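Local coordinates for TetR transcriptional regulator (Chloroflexus aurantiacus, PDB 3QBM), which probably binds DNA through a helix-turn-helix domain and regulates transcription, as a dimeric member of the TetR family that carries bound magnesium, at residues L56-D60 against M119-V124; R69-L74 against A86-F91; K78-I84 against G146-P150; T164-V169 against P180-Y185. All coordinates share one frame; numbering follows the deposited sequence.

Contact 1: residues L56-D60 against M119-V124; sequences LAAFD and MLRERV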
loop_
_atom_site.group_PDB
_atom_site.type_symbol
_atom_site.label_atom_id
_atom_site.label_comp_id
_atom_site.label_asym_id
_atom_site.label_seq_id
_atom_site.Cartn_x
_atom_site.Cartn_y
_atom_site.Cartn_z
ATOM N N LEU A 56 6.784 14.789 12.069
ATOM C CA LEU A 56 6.481 15.657 10.920
ATOM C C LEU A 56 7.727 16.080 10.189
ATOM O O LEU A 56 7.772 16.078 8.951
ATOM C CB LEU A 56 5.684 16.894 11.326
ATOM C CG LEU A 56 4.265 16.683 11.853
ATOM C CD1 LEU A 56 3.677 17.990 12.406
ATOM C CD2 LEU A 56 3.334 16.018 10.777
ATOM N N ALA A 57 8.763 16.441 10.940
ATOM C CA ALA A 57 10.016 16.837 10.315
ATOM C C ALA A 57 10.663 15.637 9.611
ATOM O O ALA A 57 11.176 15.783 8.498
ATOM C CB ALA A 57 10.937 17.432 11.336
ATOM N N ALA A 58 10.590 14.463 10.250
ATOM C CA ALA A 58 11.098 13.193 9.701
ATOM C C ALA A 58 10.376 12.828 8.408
ATOM O O ALA A 58 11.022 12.334 7.475
ATOM C CB ALA A 58 10.974 12.038 10.718
ATOM N N PHE A 59 9.055 13.043 8.332
ATOM C CA PHE A 59 8.368 12.813 7.060
ATOM C C PHE A 59 8.813 13.814 5.978
ATOM O O PHE A 59 9.094 13.424 4.833
ATOM C CB PHE A 59 6.860 12.889 7.160
ATOM C CG PHE A 59 6.177 12.582 5.854
ATOM C CD1 PHE A 59 5.944 11.279 5.491
ATOM C CD2 PHE A 59 5.862 13.600 4.950
ATOM C CE1 PHE A 59 5.380 10.985 4.250
ATOM C CE2 PHE A 59 5.292 13.318 3.720
ATOM C CZ PHE A 59 5.042 12.035 3.377
ATOM N N ASP A 60 8.844 15.098 6.321
ATOM C CA ASP A 60 9.266 16.139 5.359
ATOM C C ASP A 60 10.618 15.774 4.756
ATOM O O ASP A 60 10.872 16.004 3.570
ATOM C CB ASP A 60 9.316 17.518 6.028
ATOM C CG ASP A 60 7.952 18.048 6.333
ATOM O OD1 ASP A 60 6.933 17.497 5.839
ATOM O OD2 ASP A 60 7.865 18.989 7.134
HETATM N N MSE A 119 -2.471 15.473 9.941
HETATM C CA MSE A 119 -1.322 16.259 9.476
HETATM C C MSE A 119 -0.391 15.428 8.614
HETATM O O MSE A 119 0.044 15.910 7.567
HETATM C CB MSE A 119 -0.565 16.957 10.621
HETATM C CG MSE A 119 -1.335 18.119 11.216
HETATM SE SE MSE A 119 -0.342 18.880 12.730
HETATM C CE MSE A 119 0.973 19.859 11.655
ATOM N N LEU A 120 -0.094 14.191 9.017
ATOM C CA LEU A 120 0.676 13.298 8.154
ATOM C C LEU A 120 -0.097 12.952 6.876
ATOM O O LEU A 120 0.489 12.908 5.802
ATOM C CB LEU A 120 1.111 12.018 8.853
ATOM C CG LEU A 120 2.322 12.199 9.770
ATOM C CD1 LEU A 120 2.549 10.946 10.589
ATOM C CD2 LEU A 120 3.523 12.533 8.929
ATOM N N ARG A 121 -1.400 12.695 6.995
ATOM C CA ARG A 121 -2.223 12.395 5.829
ATOM C C ARG A 121 -2.133 13.523 4.794
ATOM O O ARG A 121 -1.992 13.274 3.585
ATOM C CB ARG A 121 -3.692 12.125 6.245
ATOM C CG ARG A 121 -4.610 11.783 5.077
ATOM C CD ARG A 121 -5.982 11.294 5.524
ATOM N NE ARG A 121 -6.731 12.362 6.166
ATOM C CZ ARG A 121 -7.174 12.372 7.433
ATOM N NH1 ARG A 121 -6.967 11.356 8.287
ATOM N NH2 ARG A 121 -7.862 13.427 7.857
ATOM N N GLU A 122 -2.179 14.767 5.268
ATOM C CA GLU A 122 -2.127 15.915 4.383
ATOM C C GLU A 122 -0.778 15.998 3.690
ATOM O O GLU A 122 -0.687 16.378 2.527
ATOM C CB GLU A 122 -2.391 17.211 5.161
ATOM C CG GLU A 122 -2.528 18.395 4.222
ATOM C CD GLU A 122 -2.960 19.673 4.932
ATOM O OE1 GLU A 122 -2.595 19.866 6.113
ATOM O OE2 GLU A 122 -3.655 20.491 4.293
ATOM N N ARG A 123 0.278 15.664 4.426
ATOM C CA ARG A 123 1.629 15.635 3.863
ATOM C C ARG A 123 1.804 14.525 2.804
ATOM O O ARG A 123 2.437 14.749 1.763
ATOM C CB ARG A 123 2.648 15.486 4.978
ATOM C CG ARG A 123 3.042 16.811 5.608
ATOM C CD ARG A 123 3.772 16.559 6.895
ATOM N NE ARG A 123 4.757 17.592 7.198
ATOM C CZ ARG A 123 4.518 18.752 7.801
ATOM N NH1 ARG A 123 3.308 19.109 8.191
ATOM N NH2 ARG A 123 5.538 19.566 8.033
ATOM N N VAL A 124 1.245 13.346 3.088
ATOM C CA VAL A 124 1.264 12.250 2.140
ATOM C C VAL A 124 0.497 12.696 0.909
ATOM O O VAL A 124 1.013 12.547 -0.208
ATOM C CB VAL A 124 0.724 10.916 2.744
ATOM C CG1 VAL A 124 0.592 9.773 1.676
ATOM C CG2 VAL A 124 1.646 10.430 3.860
#
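Leu-56, Phe-59 and Asp-60 meet Met-119, Leu-120, Arg-123 and Val-124 in a helix-helix contact that combines a salt bridge with apolar packing. It joins the start of helix 51-74, which follows the predicted DNA-binding helix-turn-helix, to the start of helix 118-144 in the C-terminal domain. The two short segments run nearly parallel, 9° apart, with axes 10.7 Å from each other, so long side chains fill the space between them. Arg-123, extended from CG to NE, grips the Asp-60 carboxylate side-on: its NE gives a hydrogen bond of 2.6 Å to Asp-60 OD1, and its NH2 one of 2.6 Å to Asp-60 OD2. The second is nearly straight (172°) and uses the syn lone pair; the two flat groups are almost coplanar. Leu-56 CB and CD2 lie over one face of the guanidinium, while Leu-56 CD1 presses on the selenomethionine methyl CE of Met-119 at a tight 3.4 Å. Phe-59, whose CG is anti to the backbone N (chi1 -177°), sends its ring toward helix 118-144, where CE2 lies 3.6 Å from Arg-123 CB and CZ meets Val-124 CG2 at 3.8 Å. Leu-120 CD2 touches both Phe-59 CB and Leu-56 CD2. Helix 105-113 packs on Phe-59 and Val-124 through Thr-109. A methionine in place of Arg-123 would probably leave the Asp-60 carboxylate without its charged mate and free to turn. Two bonds, one to each oxygen, fix how carboxylate and guanidinium are turned, so charge pairing at the rim adds to the apolar packing beside it.

Contact 2: residues R69-L74 against A86-F91; sequences RFAVGL and AFLDVF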
loop_
_atom_site.group_PDB
_atom_site.type_symbol
_atom_site.label_atom_id
_atom_site.label_comp_id
_atom_site.label_asym_id
_atom_site.label_seq_id
_atom_site.Cartn_x
_atom_site.Cartn_y
_atom_site.Cartn_z
ATOM N N ARG A 69 15.211 11.715 -5.682
ATOM C CA ARG A 69 15.298 10.453 -6.390
ATOM C C ARG A 69 14.463 10.499 -7.715
ATOM O O ARG A 69 14.924 10.056 -8.791
ATOM C CB ARG A 69 14.804 9.394 -5.407
ATOM C CG ARG A 69 14.876 7.955 -5.788
ATOM C CD ARG A 69 16.198 7.299 -5.485
ATOM N NE ARG A 69 16.134 5.943 -6.034
ATOM C CZ ARG A 69 16.097 4.832 -5.318
ATOM N NH1 ARG A 69 16.221 4.892 -3.996
ATOM N NH2 ARG A 69 16.011 3.652 -5.929
ATOM N N PHE A 70 13.244 11.036 -7.658
ATOM C CA PHE A 70 12.484 11.248 -8.903
ATOM C C PHE A 70 13.117 12.298 -9.791
ATOM O O PHE A 70 13.158 12.167 -11.000
ATOM C CB PHE A 70 11.028 11.591 -8.622
ATOM C CG PHE A 70 10.210 10.385 -8.293
ATOM C CD1 PHE A 70 9.782 9.525 -9.303
ATOM C CD2 PHE A 70 9.933 10.049 -6.989
ATOM C CE1 PHE A 70 9.073 8.413 -9.023
ATOM C CE2 PHE A 70 9.210 8.913 -6.701
ATOM C CZ PHE A 70 8.786 8.092 -7.708
ATOM N N ALA A 71 13.636 13.339 -9.181
ATOM C CA ALA A 71 14.278 14.404 -9.926
ATOM C C ALA A 71 15.425 13.901 -10.817
ATOM O O ALA A 71 15.508 14.289 -11.968
ATOM C CB ALA A 71 14.772 15.485 -8.954
ATOM N N VAL A 72 16.285 13.034 -10.280
ATOM C CA VAL A 72 17.435 12.496 -10.984
ATOM C C VAL A 72 16.919 11.474 -12.025
ATOM O O VAL A 72 17.328 11.492 -13.197
ATOM C CB VAL A 72 18.450 11.856 -9.991
ATOM C CG1 VAL A 72 19.598 11.132 -10.733
ATOM C CG2 VAL A 72 19.019 12.923 -9.030
ATOM N N GLY A 73 15.993 10.618 -11.597
ATOM C CA GLY A 73 15.400 9.631 -12.489
ATOM C C GLY A 73 14.724 10.192 -13.728
ATOM O O GLY A 73 14.801 9.576 -14.801
ATOM N N LEU A 74 14.100 11.365 -13.607
ATOM C CA LEU A 74 13.309 11.926 -14.701
ATOM C C LEU A 74 14.072 12.913 -15.567
ATOM O O LEU A 74 13.612 13.276 -16.659
ATOM C CB LEU A 74 12.013 12.561 -14.181
ATOM C CG LEU A 74 10.804 11.612 -14.107
ATOM C CD1 LEU A 74 11.109 10.332 -13.406
ATOM C CD2 LEU A 74 9.604 12.324 -13.499
ATOM N N ALA A 86 10.260 6.549 -17.174
ATOM C CA ALA A 86 11.349 6.688 -16.198
ATOM C C ALA A 86 10.760 6.855 -14.805
ATOM O O ALA A 86 11.366 6.446 -13.816
ATOM C CB ALA A 86 12.259 7.864 -16.558
ATOM N N PHE A 87 9.572 7.457 -14.717
ATOM C CA PHE A 87 8.840 7.515 -13.425
ATOM C C PHE A 87 8.527 6.096 -12.902
ATOM O O PHE A 87 8.743 5.796 -11.715
ATOM C CB PHE A 87 7.576 8.349 -13.603
ATOM C CG PHE A 87 6.810 8.603 -12.347
ATOM C CD1 PHE A 87 5.847 7.692 -11.908
ATOM C CD2 PHE A 87 7.022 9.756 -11.615
ATOM C CE1 PHE A 87 5.101 7.923 -10.746
ATOM C CE2 PHE A 87 6.268 9.990 -10.432
ATOM C CZ PHE A 87 5.320 9.084 -10.023
ATOM N N LEU A 88 8.071 5.215 -13.789
ATOM C CA LEU A 88 7.892 3.807 -13.459
ATOM C C LEU A 88 9.228 3.186 -13.039
ATOM O O LEU A 88 9.284 2.442 -12.039
ATOM C CB LEU A 88 7.312 2.994 -14.629
ATOM C CG LEU A 88 6.134 3.535 -15.428
ATOM C CD1 LEU A 88 5.762 2.624 -16.594
ATOM C CD2 LEU A 88 4.928 3.756 -14.510
ATOM N N ASP A 89 10.300 3.510 -13.763
ATOM C CA ASP A 89 11.590 2.922 -13.505
ATOM C C ASP A 89 12.119 3.291 -12.111
ATOM O O ASP A 89 12.769 2.482 -11.463
ATOM C CB ASP A 89 12.611 3.304 -14.558
ATOM C CG ASP A 89 13.868 2.523 -14.402
ATOM O OD1 ASP A 89 13.792 1.286 -14.481
ATOM O OD2 ASP A 89 14.904 3.127 -14.115
ATOM N N VAL A 90 11.821 4.504 -11.647
ATOM C CA VAL A 90 12.197 4.893 -10.291
ATOM C C VAL A 90 11.571 3.887 -9.304
ATOM O O VAL A 90 12.264 3.352 -8.437
ATOM C CB VAL A 90 11.760 6.362 -9.961
ATOM C CG1 VAL A 90 11.983 6.683 -8.482
ATOM C CG2 VAL A 90 12.531 7.357 -10.847
ATOM N N PHE A 91 10.253 3.650 -9.408
ATOM C CA PHE A 91 9.590 2.686 -8.534
ATOM C C PHE A 91 10.172 1.272 -8.668
ATOM O O PHE A 91 10.396 0.587 -7.659
ATOM C CB PHE A 91 8.093 2.664 -8.822
ATOM C CG PHE A 91 7.333 3.752 -8.133
ATOM C CD1 PHE A 91 7.095 3.665 -6.777
ATOM C CD2 PHE A 91 6.827 4.826 -8.824
ATOM C CE1 PHE A 91 6.364 4.622 -6.131
ATOM C CE2 PHE A 91 6.065 5.769 -8.168
ATOM C CZ PHE A 91 5.863 5.684 -6.836
#
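Three phenylalanines carry this contact, in which the end part of helix 51-74 packs across helix 80-92 at 132°, the segment axes 9.0 Å apart. Phe-70 forms an offset stack with Phe-87, centroids 4.7 Å apart and planes at 29°, and an offset edge-to-face pair with Phe-91, the edge of Phe-70 toward the Phe-91 face, with CZ of Phe-70 3.6 Å from CE2 of Phe-91. Trp-131 of helix 118-144 meets all three rings and extends the aromatic cluster. The aliphatic part centres on Val-90, a knob in the hole formed by Arg-69, Phe-70, Gly-73 and Leu-74. Its CG1 stands anti to the backbone N (chi1 172°) and makes a CH-pi contact over the Phe-70 face, 3.6 Å from the ring centroid. Its CG2 lies 4.0 Å from CA of Gly-73, where a CB would clash with this methyl. Farther along helix 51-74, Leu-74 CD1 rests 3.5 Å from Phe-87 N, and Ala-86 CB touches Gly-73 O at 3.5 Å. The guanidinium of Arg-69 is held by Arg-97 O and Ser-93 OG. No hydrogen bond crosses between the segments: ring stacking, a CH-pi contact and aliphatic packing join them, making a buried apolar contact between helix 51-74 and helix 80-92.

Contact 3: residues K78-I84 against G146-P150; sequences KHTVDTI and GEIRP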
loop_
_atom_site.group_PDB
_atom_site.type_symbol
_atom_site.label_atom_id
_atom_site.label_comp_id
_atom_site.label_asym_id
_atom_site.label_seq_id
_atom_site.Cartn_x
_atom_site.Cartn_y
_atom_site.Cartn_z
ATOM N N LYS A 78 14.450 12.720 -23.840
ATOM C CA LYS A 78 14.228 13.466 -25.080
ATOM C C LYS A 78 12.788 13.365 -25.597
ATOM O O LYS A 78 12.474 14.019 -26.587
ATOM C CB LYS A 78 15.206 13.005 -26.189
ATOM C CG LYS A 78 15.085 11.527 -26.597
ATOM C CD LYS A 78 16.183 11.095 -27.560
ATOM C CE LYS A 78 16.152 9.583 -27.801
ATOM N NZ LYS A 78 17.364 9.129 -28.577
ATOM N N HIS A 79 11.949 12.561 -24.923
ATOM C CA HIS A 79 10.548 12.305 -25.308
ATOM C C HIS A 79 9.743 12.159 -24.030
ATOM O O HIS A 79 10.220 11.567 -23.035
ATOM C CB HIS A 79 10.496 11.021 -26.109
ATOM C CG HIS A 79 9.217 10.768 -26.824
ATOM N ND1 HIS A 79 8.083 10.336 -26.179
ATOM C CD2 HIS A 79 8.923 10.773 -28.144
ATOM C CE1 HIS A 79 7.133 10.118 -27.064
ATOM N NE2 HIS A 79 7.613 10.389 -28.263
ATOM N N THR A 80 8.532 12.727 -24.031
ATOM C CA THR A 80 7.709 12.768 -22.833
ATOM C C THR A 80 7.280 11.383 -22.372
ATOM O O THR A 80 7.065 11.157 -21.188
ATOM C CB THR A 80 6.426 13.634 -23.003
ATOM O OG1 THR A 80 5.688 13.184 -24.141
ATOM C CG2 THR A 80 6.785 15.163 -23.117
ATOM N N VAL A 81 7.135 10.456 -23.309
ATOM C CA VAL A 81 6.816 9.097 -22.934
ATOM C C VAL A 81 7.999 8.433 -22.222
ATOM O O VAL A 81 7.803 7.717 -21.219
ATOM C CB VAL A 81 6.263 8.309 -24.124
ATOM C CG1 VAL A 81 6.143 6.779 -23.841
ATOM C CG2 VAL A 81 4.867 8.895 -24.513
ATOM N N ASP A 82 9.211 8.691 -22.707
ATOM C CA ASP A 82 10.421 8.193 -22.043
ATOM C C ASP A 82 10.442 8.694 -20.613
ATOM O O ASP A 82 10.792 7.950 -19.706
ATOM C CB ASP A 82 11.697 8.621 -22.772
ATOM C CG ASP A 82 11.837 7.990 -24.159
ATOM O OD1 ASP A 82 11.076 7.093 -24.513
ATOM O OD2 ASP A 82 12.719 8.415 -24.901
ATOM N N THR A 83 10.092 9.962 -20.407
ATOM C CA THR A 83 10.060 10.537 -19.084
ATOM C C THR A 83 9.011 9.886 -18.192
ATOM O O THR A 83 9.269 9.573 -17.017
ATOM C CB THR A 83 9.792 12.067 -19.133
ATOM O OG1 THR A 83 10.631 12.658 -20.131
ATOM C CG2 THR A 83 10.050 12.650 -17.762
ATOM N N ILE A 84 7.842 9.603 -18.753
ATOM C CA ILE A 84 6.796 8.956 -17.958
ATOM C C ILE A 84 7.220 7.513 -17.576
ATOM O O ILE A 84 7.034 7.082 -16.452
ATOM C CB ILE A 84 5.427 8.974 -18.657
ATOM C CG1 ILE A 84 4.903 10.411 -18.704
ATOM C CG2 ILE A 84 4.437 8.161 -17.850
ATOM C CD1 ILE A 84 3.768 10.646 -19.740
ATOM N N GLY A 146 2.718 16.275 -30.115
ATOM C CA GLY A 146 2.306 15.164 -30.963
ATOM C C GLY A 146 2.920 13.837 -30.546
ATOM O O GLY A 146 2.947 12.886 -31.323
ATOM N N GLU A 147 3.412 13.776 -29.319
ATOM C CA GLU A 147 4.016 12.554 -28.771
ATOM C C GLU A 147 3.003 11.705 -28.025
ATOM O O GLU A 147 3.186 10.497 -27.877
ATOM C CB GLU A 147 5.163 12.900 -27.827
ATOM C CG GLU A 147 6.308 13.584 -28.504
ATOM C CD GLU A 147 7.380 14.032 -27.550
ATOM O OE1 GLU A 147 7.178 14.030 -26.353
ATOM O OE2 GLU A 147 8.430 14.433 -28.017
ATOM N N ILE A 148 1.938 12.325 -27.555
ATOM C CA ILE A 148 0.923 11.665 -26.743
ATOM C C ILE A 148 -0.456 11.942 -27.352
ATOM O O ILE A 148 -0.731 13.065 -27.777
ATOM C CB ILE A 148 0.998 12.135 -25.276
ATOM C CG1 ILE A 148 2.261 11.541 -24.632
ATOM C CG2 ILE A 148 -0.278 11.679 -24.455
ATOM C CD1 ILE A 148 2.488 11.925 -23.164
ATOM N N ARG A 149 -1.299 10.922 -27.407
ATOM C CA ARG A 149 -2.652 11.079 -27.968
ATOM C C ARG A 149 -3.427 12.149 -27.210
ATOM O O ARG A 149 -3.458 12.159 -25.982
ATOM C CB ARG A 149 -3.433 9.750 -27.930
ATOM C CG ARG A 149 -2.839 8.671 -28.732
ATOM C CD ARG A 149 -3.688 7.394 -28.843
ATOM N NE ARG A 149 -3.027 6.486 -29.782
ATOM C CZ ARG A 149 -3.218 6.454 -31.109
ATOM N NH1 ARG A 149 -4.122 7.232 -31.695
ATOM N NH2 ARG A 149 -2.507 5.607 -31.860
ATOM N N PRO A 150 -4.076 13.084 -27.935
ATOM C CA PRO A 150 -4.826 14.128 -27.221
ATOM C C PRO A 150 -5.940 13.649 -26.299
ATOM O O PRO A 150 -6.307 14.367 -25.358
ATOM C CB PRO A 150 -5.423 15.002 -28.343
ATOM C CG PRO A 150 -4.955 14.480 -29.595
ATOM C CD PRO A 150 -4.111 13.241 -29.403
#
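The N-terminus of helix 80-92 is met here by the loop that follows helix 118-144, with Glu-147 reaching across to Thr-80 and His-79. One carboxylate oxygen takes two bonds from a single residue: Thr-80 N donates to Glu-147 OE1 at 3.0 Å, nearly straight (169°) and from above the carboxylate plane, while Thr-80 OG1 donates to the same OE1 at 2.8 Å, approaching nearly along its C-O axis. The threonine hydroxyl sits between its own backbone N and carbonyl carbon (chi1 54°), which brings both donors to the same oxygen. The Glu-147 side chain is extended beyond CG, and its carboxylate stacks on one face of the His-79 ring, CD over the ring centre and planes 8° apart; CG makes a CH-pi contact 3.8 Å from the centroid of that ring. His-79 is the N-cap of the helix: its ND1 accepts from Val-81 N at 3.0 Å, a bond close to the ring plane, and its NE2 is bonded to the backbone O of Ala-199, the C-terminal residue. Helix 80-92, the loop and the chain's C-terminus meet in this way in the TetR-type C-terminal domain. The negative carboxylate lies at the positive end of the helix dipole, which would probably stabilise its charge; Arg-145 forms a salt bridge with the other oxygen, OE2. Gly-146 ends helix 118-144 in a Schellman motif. Ile-148 packs CG1 on Val-81 CG2 at 3.7 Å and meets Ile-84 tip to tip, CD1 to CD1 at 3.9 Å. Val-81 and Ile-84 also touch Ile-192 of helix 179-196.

Contact 4: residues T164-V169 against P180-Y185; sequences TMEGAV and PLEHAY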
loop_
_atom_site.group_PDB
_atom_site.type_symbol
_atom_site.label_atom_id
_atom_site.label_comp_id
_atom_site.label_asym_id
_atom_site.label_seq_id
_atom_site.Cartn_x
_atom_site.Cartn_y
_atom_site.Cartn_z
ATOM N N THR A 164 -0.592 1.391 -9.257
ATOM C CA THR A 164 0.087 0.165 -9.696
ATOM C C THR A 164 1.455 -0.014 -9.097
ATOM O O THR A 164 1.793 -1.122 -8.591
ATOM C CB THR A 164 0.188 0.127 -11.220
ATOM O OG1 THR A 164 -1.143 0.261 -11.760
ATOM C CG2 THR A 164 0.803 -1.210 -11.707
HETATM N N MSE A 165 2.253 1.040 -9.184
HETATM C CA MSE A 165 3.644 0.979 -8.753
HETATM C C MSE A 165 3.732 0.863 -7.229
HETATM O O MSE A 165 4.505 0.047 -6.725
HETATM C CB MSE A 165 4.476 2.146 -9.308
HETATM C CG MSE A 165 4.637 2.161 -10.825
HETATM SE SE MSE A 165 4.969 0.452 -11.751
HETATM C CE MSE A 165 6.745 0.040 -11.059
ATOM N N GLU A 166 2.912 1.604 -6.487
ATOM C CA GLU A 166 2.942 1.519 -5.040
ATOM C C GLU A 166 2.442 0.163 -4.558
ATOM O O GLU A 166 3.025 -0.390 -3.621
ATOM C CB GLU A 166 2.132 2.643 -4.372
ATOM C CG GLU A 166 2.776 3.997 -4.443
ATOM C CD GLU A 166 3.957 4.171 -3.509
ATOM O OE1 GLU A 166 4.684 3.195 -3.215
ATOM O OE2 GLU A 166 4.141 5.303 -3.065
ATOM N N GLY A 167 1.371 -0.372 -5.171
ATOM C CA GLY A 167 0.908 -1.745 -4.870
ATOM C C GLY A 167 1.988 -2.816 -5.136
ATOM O O GLY A 167 2.195 -3.764 -4.365
ATOM N N ALA A 168 2.739 -2.616 -6.201
ATOM C CA ALA A 168 3.840 -3.512 -6.506
ATOM C C ALA A 168 4.990 -3.397 -5.500
ATOM O O ALA A 168 5.604 -4.405 -5.168
ATOM C CB ALA A 168 4.292 -3.285 -7.905
ATOM N N VAL A 169 5.280 -2.188 -5.023
ATOM C CA VAL A 169 6.255 -1.969 -3.927
ATOM C C VAL A 169 5.830 -2.782 -2.690
ATOM O O VAL A 169 6.652 -3.523 -2.110
ATOM C CB VAL A 169 6.408 -0.502 -3.546
ATOM C CG1 VAL A 169 7.230 -0.365 -2.250
ATOM C CG2 VAL A 169 7.095 0.267 -4.666
ATOM N N PRO A 180 6.948 -8.713 -8.680
ATOM C CA PRO A 180 5.788 -7.820 -8.829
ATOM C C PRO A 180 6.115 -6.419 -9.400
ATOM O O PRO A 180 5.321 -5.840 -10.140
ATOM C CB PRO A 180 5.248 -7.684 -7.383
ATOM C CG PRO A 180 5.696 -8.930 -6.693
ATOM C CD PRO A 180 7.061 -9.231 -7.291
ATOM N N LEU A 181 7.264 -5.869 -9.031
ATOM C CA LEU A 181 7.679 -4.584 -9.562
ATOM C C LEU A 181 8.050 -4.695 -11.044
ATOM O O LEU A 181 7.784 -3.791 -11.823
ATOM C CB LEU A 181 8.841 -3.999 -8.724
ATOM C CG LEU A 181 8.420 -3.248 -7.463
ATOM C CD1 LEU A 181 9.588 -3.054 -6.495
ATOM C CD2 LEU A 181 7.810 -1.885 -7.799
ATOM N N GLU A 182 8.697 -5.793 -11.424
ATOM C CA GLU A 182 9.089 -6.016 -12.805
ATOM C C GLU A 182 7.869 -6.159 -13.674
ATOM O O GLU A 182 7.790 -5.522 -14.715
ATOM C CB GLU A 182 9.983 -7.246 -12.959
ATOM C CG GLU A 182 11.432 -6.941 -12.712
ATOM C CD GLU A 182 12.026 -6.042 -13.778
ATOM O OE1 GLU A 182 11.355 -5.774 -14.809
ATOM O OE2 GLU A 182 13.174 -5.597 -13.571
ATOM N N HIS A 183 6.884 -6.928 -13.208
ATOM C CA HIS A 183 5.632 -7.107 -13.942
ATOM C C HIS A 183 4.847 -5.815 -14.102
ATOM O O HIS A 183 4.417 -5.513 -15.182
ATOM C CB HIS A 183 4.683 -8.088 -13.269
ATOM C CG HIS A 183 5.123 -9.511 -13.307
ATOM N ND1 HIS A 183 5.897 -10.031 -14.320
ATOM C CD2 HIS A 183 4.824 -10.550 -12.488
ATOM C CE1 HIS A 183 6.082 -11.327 -14.110
ATOM N NE2 HIS A 183 5.447 -11.666 -13.002
ATOM N N ALA A 184 4.701 -5.055 -13.009
ATOM C CA ALA A 184 3.989 -3.776 -13.009
ATOM C C ALA A 184 4.668 -2.828 -13.972
ATOM O O ALA A 184 4.013 -2.210 -14.825
ATOM C CB ALA A 184 3.961 -3.198 -11.605
ATOM N N TYR A 185 5.991 -2.686 -13.844
ATOM C CA TYR A 185 6.723 -1.850 -14.770
ATOM C C TYR A 185 6.421 -2.224 -16.239
ATOM O O TYR A 185 6.040 -1.379 -17.049
ATOM C CB TYR A 185 8.221 -1.948 -14.496
ATOM C CG TYR A 185 9.031 -1.217 -15.527
ATOM C CD1 TYR A 185 9.348 0.107 -15.368
ATOM C CD2 TYR A 185 9.471 -1.868 -16.676
ATOM C CE1 TYR A 185 10.076 0.796 -16.338
ATOM C CE2 TYR A 185 10.159 -1.200 -17.654
ATOM C CZ TYR A 185 10.486 0.128 -17.478
ATOM O OH TYR A 185 11.191 0.804 -18.437
#
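Ala-168 and Ala-184 meet methyl to methyl, CB to CB at 3.7 Å, at the middle of a close pairing between helix 154-175 and helix 179-196. Ala-168 CB also lies 3.5 Å from Pro-180 O, and Thr-164 CG2 touches Ala-184 CB. These small residues let the backbones approach: CA of Ala-168 and CA of Leu-181 are only 5.0 Å apart. Leu-181 flanks the alanine pair. Its CD2 touches Ala-168 CB at 3.8 Å and also meets Val-169 CG2 and the methyl CE of Met-165. Selenomethionine Met-165 is bent at both chi2 (-41°) and chi3 (-67°), which turns SE and CE toward helix 179-196, with SE 3.8 Å from Ala-184 CB and CE beside the start of the Tyr-185 side chain. The segments run antiparallel at 166°, axes 8.6 Å apart, as neighbours in the chain joined by a short turn; the helical hairpin they form belongs to the C-terminal domain that in TetR-family proteins makes the dimer. An alanine in place of Leu-181 would probably open a gap between Ala-168, Val-169 and Met-165 and leave the Met-165 methyl less confined. Farther out, Phe-91 of helix 80-92 packs on Met-165, and Tyr-94 packs on Val-169. Tyr-185 forms a cation-pi pair with Arg-92. On the dimer side, Ala-168 packs on Ala-163 of the second subunit and Thr-164 on Leu-160 of that subunit, while the Thr-164 hydroxyl is bonded to Leu-160 O of its own chain.

Overall arrangement
Contacts 1 and 2 both use helix 51-74 but lie on opposite sides of the chain's centre, about 21 Å apart between centres. Contact 2 touches both contact 3 and contact 4: it shares helix 80-92 with contact 3 and meets it through Leu-74 O, 3.8 Å from Thr-83 CG2, and it packs on contact 4, where Phe-91 CG lies 3.5 Å from Met-165 CB. Contact 3 lies farthest from contact 1, about 32 Å between centres. Contacts 1 and 4 both touch the second subunit. They also come nearest to the magnesium site: the side chain of Val-124 is about 8 Å from that of Asp-114, and that of Val-169 about 9 Å from a bound magnesium ion.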